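Local coordinates for O-methyltransferase, putative (Bacillus cereus, PDB 3DUW), which transfers the methyl group of S-adenosyl-L-methionine to an oxygen atom of an acceptor molecule, as a class I O-methyltransferase, at the interface of chains A and B. Residues are numbered along the deposited sequence; one frame, centred on the assembly and turned at random. Chains: chain A/B, O-methyltransferase, putative.

The interface of chains A and B. Residues chain A 13, 17-18; chain B 191, 194-195, 202-203.
A:Tyr13 meets B:Tyr191 edge to face across the two-fold interface of this class I, SAM-dependent O-methyltransferase, a pairing of the deposited assembly that may be the biological dimer. The N-terminal helix 4-18 of chain A packs here on helix 182-196 and strand 200-208 of chain B. The two phenol rings stand at 72°, and CE2 of A:Tyr13 points over the centre of the B:Tyr191 ring, 3.9 Å from its CG. With CG anti to the backbone N (chi1 171°), the A:Tyr13 side chain reaches far enough across for its hydroxyl OH to rest 3.7 Å from B:Tyr191 CB. Its own ring is backed near the rim by CG1 of A:Val17, the other branch of which, CG2, touches B:Tyr191 CD1 at 3.9 Å. The carbonyl O of A:Val17 is in close van der Waals contact with the methyl CB of B:Ala195, at 3.2 Å.

A:Leu18, also close-packed, loses the most surface to the partner in this patch. Its side chain meets B:Tyr191 roughly at right angles and sets CG at the edge of that ring. The two methyls diverge: CD1 (chi2 -178°) lies 3.8 Å from B:Tyr191 CD1 and also against the backbone of B:Thr203, whereas CD2 turns to B:Ile194 CG2 at 4.0 Å.

Beside this packing, at the carbonyl end of A:Leu18, water links the two backbones. It lies 2.8 Å from A:Leu18 O, at the end of its helix, and 2.9 Å from the amide N of B:Ala202.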
loop_
_atom_site.group_PDB
_atom_site.type_symbol
_atom_site.label_atom_id
_atom_site.label_comp_id
_atom_site.label_asym_id
_atom_site.label_seq_id
_atom_site.Cartn_x
_atom_site.Cartn_y
_atom_site.Cartn_z
ATOM N N TYR A 13 8.663 7.923 14.557
ATOM C CA TYR A 13 8.821 6.636 15.224
ATOM C C TYR A 13 8.973 5.529 14.180
ATOM O O TYR A 13 9.901 4.719 14.239
ATOM C CB TYR A 13 7.600 6.341 16.101
ATOM C CG TYR A 13 7.586 4.933 16.657
ATOM C CD1 TYR A 13 8.387 4.582 17.741
ATOM C CD2 TYR A 13 6.797 3.938 16.070
ATOM C CE1 TYR A 13 8.408 3.276 18.227
ATOM C CE2 TYR A 13 6.813 2.626 16.551
ATOM C CZ TYR A 13 7.621 2.306 17.628
ATOM O OH TYR A 13 7.646 1.016 18.111
ATOM N N VAL A 17 12.490 3.313 13.630
ATOM C CA VAL A 17 12.574 1.879 13.835
ATOM C C VAL A 17 12.689 1.029 12.573
ATOM O O VAL A 17 13.477 0.089 12.538
ATOM C CB VAL A 17 11.369 1.368 14.666
ATOM C CG1 VAL A 17 11.320 2.090 16.001
ATOM C CG2 VAL A 17 10.074 1.579 13.904
ATOM N N LEU A 18 11.929 1.367 11.536
ATOM C CA LEU A 18 11.918 0.566 10.312
ATOM C C LEU A 18 12.822 0.987 9.165
ATOM O O LEU A 18 13.033 0.206 8.235
ATOM C CB LEU A 18 10.487 0.467 9.773
ATOM C CG LEU A 18 9.414 -0.102 10.705
ATOM C CD1 LEU A 18 8.088 -0.166 9.965
ATOM C CD2 LEU A 18 9.815 -1.488 11.185
ATOM N N TYR B 191 7.063 -3.848 15.762
ATOM C CA TYR B 191 7.935 -2.967 14.978
ATOM C C TYR B 191 9.402 -3.300 15.272
ATOM O O TYR B 191 10.222 -3.428 14.361
ATOM C CB TYR B 191 7.701 -1.495 15.348
ATOM C CG TYR B 191 6.513 -0.819 14.696
ATOM C CD1 TYR B 191 6.646 -0.135 13.486
ATOM C CD2 TYR B 191 5.267 -0.811 15.321
ATOM C CE1 TYR B 191 5.563 0.546 12.919
ATOM C CE2 TYR B 191 4.187 -0.136 14.765
ATOM C CZ TYR B 191 4.336 0.543 13.567
ATOM O OH TYR B 191 3.264 1.224 13.025
ATOM N N ILE B 194 10.637 -6.616 13.811
ATOM C CA ILE B 194 10.826 -6.515 12.372
ATOM C C ILE B 194 12.188 -5.875 12.105
ATOM O O ILE B 194 12.933 -6.318 11.231
ATOM C CB ILE B 194 9.710 -5.669 11.720
ATOM C CG1 ILE B 194 8.389 -6.441 11.768
ATOM C CG2 ILE B 194 10.077 -5.334 10.287
ATOM C CD1 ILE B 194 7.196 -5.645 11.268
ATOM N N ALA B 195 12.517 -4.841 12.871
ATOM C CA ALA B 195 13.799 -4.157 12.722
ATOM C C ALA B 195 14.972 -5.075 13.079
ATOM O O ALA B 195 16.056 -4.965 12.503
ATOM C CB ALA B 195 13.828 -2.909 13.605
ATOM N N ALA B 202 10.576 -3.424 5.968
ATOM C CA ALA B 202 9.214 -2.922 6.073
ATOM C C ALA B 202 9.069 -1.416 6.189
ATOM O O ALA B 202 10.034 -0.681 6.409
ATOM C CB ALA B 202 8.533 -3.575 7.276
ATOM N N THR B 203 7.827 -0.976 6.028
ATOM C CA THR B 203 7.454 0.412 6.204
ATOM C C THR B 203 6.077 0.365 6.859
ATOM O O THR B 203 5.486 -0.709 7.028
ATOM C CB THR B 203 7.343 1.194 4.874
ATOM O OG1 THR B 203 7.201 2.590 5.174
ATOM C CG2 THR B 203 6.126 0.740 4.068
HETATM O O HOH W 1 12.232 -2.519 8.128
#